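Local coordinates for putative alkaline phosphatase (Pseudomonas fluorescens, PDB 4F1V), which binds phosphate with high affinity in the periplasm and probably delivers it to an ABC transporter for phosphate import, at residues D2-A8 against K55-G61; S33-K37 against A60-L66; N295-S299 against F314-Y319; T308-R312 against S357-T361. All blocks are in the same frame, centred on the assembly; numbering follows the deposited sequence.

Contact 1 (D2-A8 against K55-G61); sequences DINGGGA and KNVHWAG. With PI (hydrogenphosphate ion), chain B.
Gly5-Gly7 and Trp59-Gly61 run side by side as neighbouring parallel strands, their axes 4.5 Å apart at closest approach and turned by 33°. At the end near the ligand two backbone bonds join the strands: Gly61 N donates to Gly6 O, and Ala8 N donates to Gly61 O over 2.8 Å. At the other end Asn4 does the joining. Its carbonyl O takes a bond of 2.9 Å from His58 N and a weak second one from Trp59 N. Asn4 N in turn points almost straight at ND1 of the His58 ring (2.9 Å, 172° at the hydrogen), which fixes that nitrogen as an acceptor, while Ile3 CD1 lies over one face of the imidazole. The Asn4 amide reaches across to the loop before strand 59-62, where ND2 donates to Asn56 O at 2.9 Å; its OD1 is joined to Lys55 NZ through a water. These strands belong to the mixed sheet of one lobe of the Venus-flytrap fold, and strand 5-7 leads to Ala8 of the phosphate pocket. Trp59 takes the sterically costly first torsion between backbone N and carbonyl carbon (chi1 70°), which folds the indole back over its neighbour strand. Gly5 CA then sits 3.4 Å from the centroid of the five-membered ring, a CH-pi contact that the bare glycine makes possible. Another water bridges Trp59 NE1 and Ile3 O.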
# COMPACT_ATOMS: atom_id res chain seq x y z
N ASP A 2 -24.73 7.08 4.34
CA ASP A 2 -23.58 7.09 3.45
C ASP A 2 -22.76 5.79 3.71
O ASP A 2 -22.73 5.19 4.76
CB ASP A 2 -22.70 8.27 3.66
CG ASP A 2 -23.19 9.58 2.89
OD1 ASP A 2 -22.48 10.59 3.05
OD2 ASP A 2 -24.15 9.55 2.06
N ILE A 3 -22.02 5.44 2.66
CA ILE A 3 -21.01 4.36 2.68
C ILE A 3 -19.71 4.87 3.25
O ILE A 3 -19.15 5.86 2.71
CB ILE A 3 -20.76 3.95 1.14
CG1 ILE A 3 -21.99 3.36 0.46
CG2 ILE A 3 -19.55 3.03 1.06
CD1 ILE A 3 -22.47 2.07 1.08
N ASN A 4 -19.24 4.27 4.31
CA ASN A 4 -18.09 4.76 5.04
C ASN A 4 -16.85 3.87 4.82
O ASN A 4 -16.88 2.66 5.14
CB ASN A 4 -18.39 4.79 6.53
CG ASN A 4 -19.57 5.68 6.84
OD1 ASN A 4 -19.61 6.84 6.43
ND2 ASN A 4 -20.54 5.15 7.57
N GLY A 5 -15.76 4.48 4.35
CA GLY A 5 -14.48 3.81 4.16
C GLY A 5 -13.33 4.63 4.73
O GLY A 5 -13.39 5.81 5.04
N GLY A 6 -12.19 3.94 4.83
CA GLY A 6 -10.99 4.52 5.45
C GLY A 6 -9.95 3.44 5.58
O GLY A 6 -10.15 2.29 5.20
N GLY A 7 -8.78 3.83 6.15
CA GLY A 7 -7.68 2.89 6.32
C GLY A 7 -6.38 3.49 5.88
O GLY A 7 -5.98 4.59 6.31
N ALA A 8 -5.65 2.76 5.01
CA ALA A 8 -4.35 3.14 4.50
C ALA A 8 -4.23 4.63 4.22
O ALA A 8 -5.05 5.21 3.48
CB ALA A 8 -4.10 2.37 3.20
N LYS A 55 -22.21 4.97 13.36
CA LYS A 55 -22.05 4.62 11.98
C LYS A 55 -21.47 3.20 11.84
O LYS A 55 -20.80 2.70 12.74
CB LYS A 55 -21.15 5.67 11.26
CG LYS A 55 -21.83 7.02 11.09
CD LYS A 55 -20.99 8.01 10.37
CE LYS A 55 -21.75 9.33 10.07
NZ LYS A 55 -20.80 10.27 9.40
N ASN A 56 -21.76 2.61 10.71
CA ASN A 56 -21.17 1.33 10.27
C ASN A 56 -19.97 1.60 9.34
O ASN A 56 -19.83 2.63 8.74
CB ASN A 56 -22.23 0.47 9.57
CG ASN A 56 -23.30 0.04 10.55
OD1 ASN A 56 -23.01 -0.60 11.55
ND2 ASN A 56 -24.52 0.48 10.34
N VAL A 57 -19.13 0.54 9.23
CA VAL A 57 -17.99 0.54 8.31
C VAL A 57 -18.39 -0.31 7.10
O VAL A 57 -18.84 -1.44 7.27
CB VAL A 57 -16.74 -0.05 8.96
CG1 VAL A 57 -15.60 -0.21 7.96
CG2 VAL A 57 -16.30 0.81 10.13
N HIS A 58 -18.21 0.22 5.90
CA HIS A 58 -18.59 -0.49 4.70
C HIS A 58 -17.42 -1.01 3.89
O HIS A 58 -17.59 -1.98 3.13
CB HIS A 58 -19.49 0.42 3.84
CG HIS A 58 -20.72 0.86 4.57
ND1 HIS A 58 -20.77 2.01 5.27
CD2 HIS A 58 -21.88 0.18 4.80
CE1 HIS A 58 -21.94 2.07 5.86
NE2 HIS A 58 -22.61 0.95 5.67
N TRP A 59 -16.24 -0.37 3.98
CA TRP A 59 -15.08 -0.78 3.16
C TRP A 59 -13.82 -0.21 3.84
O TRP A 59 -13.89 0.69 4.66
CB TRP A 59 -15.20 -0.32 1.73
CG TRP A 59 -15.07 1.12 1.41
CD1 TRP A 59 -16.03 2.09 1.57
CD2 TRP A 59 -13.93 1.81 0.87
NE1 TRP A 59 -15.55 3.32 1.14
CE2 TRP A 59 -14.26 3.16 0.70
CE3 TRP A 59 -12.63 1.38 0.51
CZ2 TRP A 59 -13.36 4.11 0.14
CZ3 TRP A 59 -11.72 2.29 -0.04
CH2 TRP A 59 -12.11 3.65 -0.23
N ALA A 60 -12.67 -0.76 3.41
CA ALA A 60 -11.37 -0.23 3.86
C ALA A 60 -10.37 -0.19 2.70
O ALA A 60 -10.39 -1.02 1.80
CB ALA A 60 -10.80 -1.03 4.98
N GLY A 61 -9.46 0.79 2.79
CA GLY A 61 -8.22 0.75 2.02
C GLY A 61 -7.11 0.13 2.87
O GLY A 61 -6.98 0.45 4.04
P PI B . -0.48 2.96 5.50
O1 PI B . -1.08 1.68 6.08
O2 PI B . -1.02 4.20 6.22
O3 PI B . 1.05 2.90 5.56
O4 PI B . -0.92 3.08 4.02
O HOH W 1 -16.45 6.09 1.90
O HOH W 2 -21.01 9.15 6.96

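Contact 2 (S33-K37 against A60-L66); sequences SGNGK and AGSDSKL. With PI (hydrogenphosphate ion), chain B.
The phosphate site of this binding protein is built partly on the first turn of helix 33-42 and the loop that follows strand 59-62, and Ser33 ties the two together. Its OG accepts a hydrogen bond from Asp63 N at 2.9 Å and gives its own proton to phosphate O1 at 2.7 Å, so one hydroxyl serves loop and ligand. Ser33 N donates to the same phosphate oxygen, bringing the N-terminal end of the helix against the anion, where the helix dipole would be expected to favour negative charge. Asp63 OD2 lies 2.5 Å from phosphate O4, so short that one of the two acid groups probably holds a proton between them; its OD1 is held by Thr294. This is the cleft edge of a Venus-flytrap lobe, where helix and strand ends present polar groups to the ligand. Farther from the cleft, Ala60 CB rests on Gly36 O (3.4 Å). Lys37 spans the rest of the contact: a bend at its third torsion (chi3 -65°) turns the end of the chain onto the loop, where NZ donates to Ser64 OG and to Lys65 O, each at 3.0 Å, the latter from above the carbonyl plane. The ammonium also forms a salt bridge with Glu70, and Ser64 OG is bonded to Glu150. Within the loop, Ser62 OG donates to a lone pair of Ser64 O, while Leu66 CD2 packs beside Lys37 CD.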
# COMPACT_ATOMS: atom_id res chain seq x y z
N SER A 33 -3.37 1.18 7.63
CA SER A 33 -3.95 -0.07 7.18
C SER A 33 -4.40 -0.99 8.27
O SER A 33 -5.43 -1.66 8.16
CB SER A 33 -2.97 -0.83 6.25
OG SER A 33 -2.71 -0.15 5.04
N GLY A 34 -3.64 -1.07 9.38
CA GLY A 34 -4.08 -1.92 10.49
C GLY A 34 -5.44 -1.48 11.03
O GLY A 34 -6.34 -2.28 11.29
N ASN A 35 -5.59 -0.15 11.20
CA ASN A 35 -6.88 0.39 11.65
C ASN A 35 -7.98 0.13 10.62
O ASN A 35 -9.12 -0.15 10.99
CB ASN A 35 -6.75 1.86 11.96
CG ASN A 35 -6.07 2.11 13.27
OD1 ASN A 35 -6.33 1.40 14.25
ND2 ASN A 35 -5.18 3.13 13.33
N GLY A 36 -7.65 0.25 9.32
CA GLY A 36 -8.66 0.00 8.30
C GLY A 36 -9.15 -1.46 8.31
O GLY A 36 -10.36 -1.72 8.23
N LYS A 37 -8.20 -2.40 8.39
CA LYS A 37 -8.59 -3.80 8.47
C LYS A 37 -9.46 -4.07 9.71
O LYS A 37 -10.51 -4.71 9.63
CB LYS A 37 -7.36 -4.72 8.46
CG LYS A 37 -6.57 -4.69 7.13
CD LYS A 37 -5.57 -5.83 7.04
CE LYS A 37 -4.47 -5.80 8.02
NZ LYS A 37 -3.62 -7.01 7.98
N ALA A 60 -12.67 -0.76 3.41
CA ALA A 60 -11.37 -0.23 3.86
C ALA A 60 -10.37 -0.19 2.70
O ALA A 60 -10.39 -1.02 1.80
CB ALA A 60 -10.80 -1.03 4.98
N GLY A 61 -9.46 0.79 2.79
CA GLY A 61 -8.22 0.75 2.02
C GLY A 61 -7.11 0.13 2.87
O GLY A 61 -6.98 0.45 4.04
N SER A 62 -6.29 -0.74 2.27
CA SER A 62 -5.18 -1.34 2.99
C SER A 62 -4.05 -1.68 2.02
O SER A 62 -4.31 -2.26 0.97
CB SER A 62 -5.64 -2.62 3.68
OG SER A 62 -4.57 -3.11 4.46
N ASP A 63 -2.81 -1.37 2.39
CA ASP A 63 -1.63 -1.88 1.71
C ASP A 63 -0.98 -3.04 2.49
O ASP A 63 0.11 -3.50 2.12
CB ASP A 63 -0.60 -0.80 1.23
CG ASP A 63 -0.96 0.61 1.74
OD1 ASP A 63 -1.56 1.40 1.02
OD2 ASP A 63 -0.61 0.84 2.93
N SER A 64 -1.66 -3.51 3.53
CA SER A 64 -1.36 -4.73 4.23
C SER A 64 -2.37 -5.82 3.84
O SER A 64 -3.59 -5.61 3.95
CB SER A 64 -1.42 -4.53 5.75
OG SER A 64 -1.37 -5.74 6.46
N LYS A 65 -1.92 -6.98 3.42
CA LYS A 65 -2.84 -8.08 3.13
C LYS A 65 -3.57 -8.54 4.39
O LYS A 65 -3.05 -8.52 5.50
CB LYS A 65 -2.10 -9.27 2.55
CG LYS A 65 -1.69 -9.05 1.06
CD LYS A 65 -1.29 -10.29 0.31
CE LYS A 65 -2.25 -11.35 0.01
NZ LYS A 65 -1.64 -12.27 -1.11
N LEU A 66 -4.80 -9.02 4.14
CA LEU A 66 -5.51 -9.76 5.19
C LEU A 66 -4.73 -11.06 5.53
O LEU A 66 -4.38 -11.83 4.64
CB LEU A 66 -6.93 -10.07 4.71
CG LEU A 66 -7.81 -8.84 4.66
CD1 LEU A 66 -9.02 -9.10 3.79
CD2 LEU A 66 -8.33 -8.40 6.05
P PI B . -0.48 2.96 5.50
O1 PI B . -1.08 1.68 6.08
O2 PI B . -1.02 4.20 6.22
O3 PI B . 1.05 2.90 5.56
O4 PI B . -0.92 3.08 4.02

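Contact 3 (N295-S299 against F314-Y319); sequences NLIFS and FFTKHY
Leu296 is the first residue of strand segment 295-299 to meet the helix. With CG anti to its own carbonyl carbon (chi1 -54°), its side chain extends head-on toward Phe314 and Tyr319. The CD1 branch does the touching: it lies at the edge of the Phe314 ring, 3.8 Å from CE2, and near the plane of the Tyr319 ring, beside Tyr319 OH. That phenol is held in place by the carbonyl of Pro89, and neighbouring His318, whose imidazole also borders CD1, is bonded through NE2 to Ser90. Ile297 turns to the other side of the sheet, following the alternation of a strand, and packs there on helix 33-42. Phe298 then returns to the helix side and meets two rings. Phe315 presents its edge to the Phe298 face in a T-shaped pair, with centroids 5.0 Å apart and planes at 81°; its CE2 stands over the ring centre, 3.6 Å from Phe298 CD1. The plane of Phe314 is turned from that of Phe298 by only 24°, but the two rings are displaced along their planes, with little overlap, and contact is made at the rims, Phe298 CZ to Phe314 CD2 at 3.8 Å. Trp59 stacks on Phe298 as well, extending the aromatic cluster. A helix laid by its hydrophobic side against a central sheet in this way is the layered alpha/beta architecture of a periplasmic binding-protein lobe.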
# COMPACT_ATOMS: atom_id res chain seq x y z
N ASN A 295 -4.71 -1.88 -1.79
CA ASN A 295 -5.89 -2.72 -2.01
C ASN A 295 -7.16 -2.12 -1.42
O ASN A 295 -7.14 -1.23 -0.57
CB ASN A 295 -5.65 -4.12 -1.41
CG ASN A 295 -4.25 -4.60 -1.75
OD1 ASN A 295 -3.86 -4.62 -2.94
ND2 ASN A 295 -3.52 -4.99 -0.76
N LEU A 296 -8.29 -2.69 -1.91
CA LEU A 296 -9.64 -2.42 -1.35
C LEU A 296 -10.14 -3.68 -0.63
O LEU A 296 -9.88 -4.81 -1.07
CB LEU A 296 -10.63 -2.16 -2.49
CG LEU A 296 -10.29 -1.07 -3.53
CD1 LEU A 296 -11.39 -0.94 -4.58
CD2 LEU A 296 -10.00 0.24 -2.88
N ILE A 297 -10.92 -3.47 0.43
CA ILE A 297 -11.63 -4.53 1.12
C ILE A 297 -13.09 -4.08 1.24
O ILE A 297 -13.39 -3.02 1.80
CB ILE A 297 -11.05 -4.78 2.51
CG1 ILE A 297 -9.56 -5.19 2.41
CG2 ILE A 297 -11.85 -5.89 3.24
CD1 ILE A 297 -8.84 -5.10 3.77
N PHE A 298 -14.00 -4.88 0.65
CA PHE A 298 -15.44 -4.64 0.61
C PHE A 298 -16.18 -5.92 1.05
O PHE A 298 -15.58 -6.98 1.18
CB PHE A 298 -15.90 -4.24 -0.81
CG PHE A 298 -15.68 -2.79 -1.17
CD1 PHE A 298 -14.43 -2.29 -1.53
CD2 PHE A 298 -16.75 -1.90 -1.10
CE1 PHE A 298 -14.27 -0.93 -1.84
CE2 PHE A 298 -16.57 -0.56 -1.38
CZ PHE A 298 -15.35 -0.08 -1.76
N SER A 299 -17.50 -5.79 1.23
CA SER A 299 -18.38 -6.98 1.31
C SER A 299 -18.97 -7.29 -0.04
O SER A 299 -19.29 -6.38 -0.82
CB SER A 299 -19.50 -6.66 2.32
OG SER A 299 -20.28 -7.86 2.55
N PHE A 314 -19.40 2.24 -7.70
CA PHE A 314 -17.98 2.56 -7.49
C PHE A 314 -17.06 1.59 -8.22
O PHE A 314 -16.10 2.00 -8.91
CB PHE A 314 -17.64 2.59 -6.00
CG PHE A 314 -16.15 2.74 -5.75
CD1 PHE A 314 -15.47 3.88 -6.18
CD2 PHE A 314 -15.43 1.73 -5.12
CE1 PHE A 314 -14.09 3.97 -5.99
CE2 PHE A 314 -14.06 1.80 -4.99
CZ PHE A 314 -13.37 2.93 -5.45
N PHE A 315 -17.31 0.28 -8.12
CA PHE A 315 -16.52 -0.67 -8.84
C PHE A 315 -16.59 -0.43 -10.36
O PHE A 315 -15.59 -0.59 -11.07
CB PHE A 315 -16.93 -2.13 -8.50
CG PHE A 315 -16.24 -2.68 -7.26
CD1 PHE A 315 -15.31 -3.75 -7.38
CD2 PHE A 315 -16.48 -2.21 -5.98
CE1 PHE A 315 -14.68 -4.27 -6.31
CE2 PHE A 315 -15.80 -2.70 -4.88
CZ PHE A 315 -14.92 -3.74 -5.04
N THR A 316 -17.78 -0.08 -10.86
CA THR A 316 -17.98 0.19 -12.29
C THR A 316 -17.05 1.32 -12.75
O THR A 316 -16.54 1.29 -13.87
CB THR A 316 -19.44 0.51 -12.55
OG1 THR A 316 -20.17 -0.71 -12.33
CG2 THR A 316 -19.70 0.97 -13.95
N LYS A 317 -16.84 2.32 -11.92
CA LYS A 317 -15.89 3.40 -12.21
C LYS A 317 -14.43 3.00 -12.04
O LYS A 317 -13.61 3.17 -12.96
CB LYS A 317 -16.25 4.65 -11.40
CG LYS A 317 -15.34 5.81 -11.77
CD LYS A 317 -15.78 7.14 -11.31
CE LYS A 317 -15.15 8.31 -12.05
NZ LYS A 317 -15.66 9.58 -11.49
N HIS A 318 -14.09 2.51 -10.85
CA HIS A 318 -12.69 2.27 -10.52
C HIS A 318 -12.06 1.21 -11.37
O HIS A 318 -10.83 1.21 -11.60
CB HIS A 318 -12.59 1.93 -9.01
CG HIS A 318 -11.23 2.22 -8.43
ND1 HIS A 318 -10.69 3.48 -8.44
CD2 HIS A 318 -10.34 1.36 -7.83
CE1 HIS A 318 -9.53 3.41 -7.82
NE2 HIS A 318 -9.27 2.15 -7.43
N TYR A 319 -12.87 0.25 -11.85
CA TYR A 319 -12.42 -0.82 -12.73
C TYR A 319 -13.00 -0.73 -14.11
O TYR A 319 -13.02 -1.70 -14.85
CB TYR A 319 -12.67 -2.20 -12.07
CG TYR A 319 -11.97 -2.30 -10.74
CD1 TYR A 319 -12.66 -2.09 -9.55
CD2 TYR A 319 -10.60 -2.54 -10.63
CE1 TYR A 319 -12.01 -2.13 -8.30
CE2 TYR A 319 -9.93 -2.60 -9.44
CZ TYR A 319 -10.64 -2.37 -8.25
OH TYR A 319 -10.01 -2.37 -7.07

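Contact 4 (T308-R312 against S357-T361); sequences TTQVR and SIGNT
Thr308 and Gly359 make the tight end of this contact, where the methyl CG2 of Thr308 presses to 3.5 Å from Gly359 CA, closer than carbon atoms usually come. Gly359 occupies the third position of a type II turn from Ser357 to Asn360; its positive phi of 73° suits that turn, and the lack of a side chain lets the helix come so near. Beside it Ile358 faces the helix with its CG2 branch, which meets Arg312 CG at 3.7 Å and, less closely, Val311 CG1 at 4.1 Å. The isoleucine and the valine cross at about a right angle, and both are buried. Toward the solvent the character changes. Arg312 is partly buried, and here the contact depends on a long polar arm in place of close carbon packing. The aliphatic part of Arg312 runs alongside Ile358 in the opposite direction, and a bend at the third torsion (chi3 57°) brings the guanidinium edge to the turn. NH1 donates to a lone pair of Ile358 O at 2.9 Å, in the carbonyl plane. The oxygen itself sits 19° out of the guanidinium plane. NH1 also bonds to Leu350 O. The chemistry implies a junction between helix 305-318 and the C-terminal loop in which the Thr308 methyl against a glycine, and the buried Ile358 and Val311, give the close carbon contacts, while one arginine, shared between two backbone carbonyls, ties the polar side.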
# COMPACT_ATOMS: atom_id res chain seq x y z
N THR A 308 -25.91 -1.41 -1.69
CA THR A 308 -25.40 -2.38 -2.64
C THR A 308 -25.19 -1.75 -4.02
O THR A 308 -24.11 -1.91 -4.63
CB THR A 308 -26.40 -3.58 -2.75
OG1 THR A 308 -26.46 -4.26 -1.51
CG2 THR A 308 -25.91 -4.60 -3.78
N THR A 309 -26.21 -1.04 -4.51
CA THR A 309 -26.10 -0.37 -5.79
C THR A 309 -24.91 0.59 -5.80
O THR A 309 -24.14 0.64 -6.79
CB THR A 309 -27.42 0.35 -6.12
OG1 THR A 309 -28.45 -0.60 -6.24
CG2 THR A 309 -27.27 1.15 -7.39
N GLN A 310 -24.80 1.40 -4.76
CA GLN A 310 -23.73 2.44 -4.73
C GLN A 310 -22.35 1.78 -4.73
O GLN A 310 -21.41 2.33 -5.34
CB GLN A 310 -23.95 3.31 -3.49
CG GLN A 310 -25.19 4.19 -3.72
CD GLN A 310 -25.52 4.96 -2.39
OE1 GLN A 310 -25.26 4.54 -1.32
NE2 GLN A 310 -26.23 6.07 -2.64
N VAL A 311 -22.17 0.65 -4.04
CA VAL A 311 -20.88 -0.03 -4.08
C VAL A 311 -20.61 -0.57 -5.50
O VAL A 311 -19.49 -0.40 -6.02
CB VAL A 311 -20.84 -1.17 -3.02
CG1 VAL A 311 -19.64 -2.07 -3.25
CG2 VAL A 311 -20.82 -0.60 -1.62
N ARG A 312 -21.62 -1.17 -6.11
CA ARG A 312 -21.43 -1.62 -7.50
C ARG A 312 -21.02 -0.44 -8.38
O ARG A 312 -20.12 -0.59 -9.24
CB ARG A 312 -22.72 -2.28 -8.06
CG ARG A 312 -23.04 -3.62 -7.43
CD ARG A 312 -24.29 -4.26 -7.97
NE ARG A 312 -24.23 -4.43 -9.42
CZ ARG A 312 -23.56 -5.37 -10.06
NH1 ARG A 312 -22.94 -6.38 -9.37
NH2 ARG A 312 -23.45 -5.39 -11.40
N SER A 357 -20.21 -12.03 -7.33
CA SER A 357 -20.57 -10.67 -7.70
C SER A 357 -21.30 -9.93 -6.56
O SER A 357 -22.16 -10.47 -5.87
CB SER A 357 -21.39 -10.64 -9.00
OG SER A 357 -22.67 -11.23 -8.79
N ILE A 358 -20.97 -8.65 -6.45
CA ILE A 358 -21.55 -7.80 -5.42
C ILE A 358 -23.06 -7.74 -5.63
O ILE A 358 -23.55 -7.45 -6.72
CB ILE A 358 -20.91 -6.39 -5.44
CG1 ILE A 358 -19.41 -6.44 -5.13
CG2 ILE A 358 -21.64 -5.43 -4.52
CD1 ILE A 358 -18.62 -5.27 -5.67
N GLY A 359 -23.82 -7.98 -4.55
CA GLY A 359 -25.29 -7.92 -4.65
C GLY A 359 -25.94 -9.07 -5.38
O GLY A 359 -27.14 -8.97 -5.71
N ASN A 360 -25.22 -10.13 -5.67
CA ASN A 360 -25.77 -11.28 -6.37
C ASN A 360 -27.12 -11.67 -5.70
O ASN A 360 -27.15 -11.94 -4.51
CB ASN A 360 -24.73 -12.38 -6.35
CG ASN A 360 -25.17 -13.70 -6.99
OD1 ASN A 360 -26.25 -14.25 -6.69
ND2 ASN A 360 -24.30 -14.26 -7.80
N THR A 361 -28.23 -11.72 -6.51
CA THR A 361 -29.54 -11.85 -5.89
C THR A 361 -29.85 -13.22 -5.34
O THR A 361 -30.79 -13.40 -4.60
CB THR A 361 -30.67 -11.42 -6.82
OG1 THR A 361 -30.64 -12.27 -7.94
CG2 THR A 361 -30.61 -9.91 -7.13

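Contacts 1 to 3 follow one sheet, and contacts 1 and 2 reach the phosphate. These two share Ala60 and Gly61 on strand 59-62; their centres are 11 Å apart, and Ala8 CB meets Ser33 OG at 3.4 Å. Contact 3 lies on the next strand of the same sheet, linked by a probable hydrogen bond of 2.8 Å between Ser62 O and Asn295 N. The side chain of Leu296 is about 12 Å from the bound phosphate. Helix 305-318 carries contact 3 on to contact 4, where Phe298 CD2 touches Val311 CG1 at 3.6 Å. Contact 4 stands apart at the periphery, about 10 Å from contact 2 between nearest atoms.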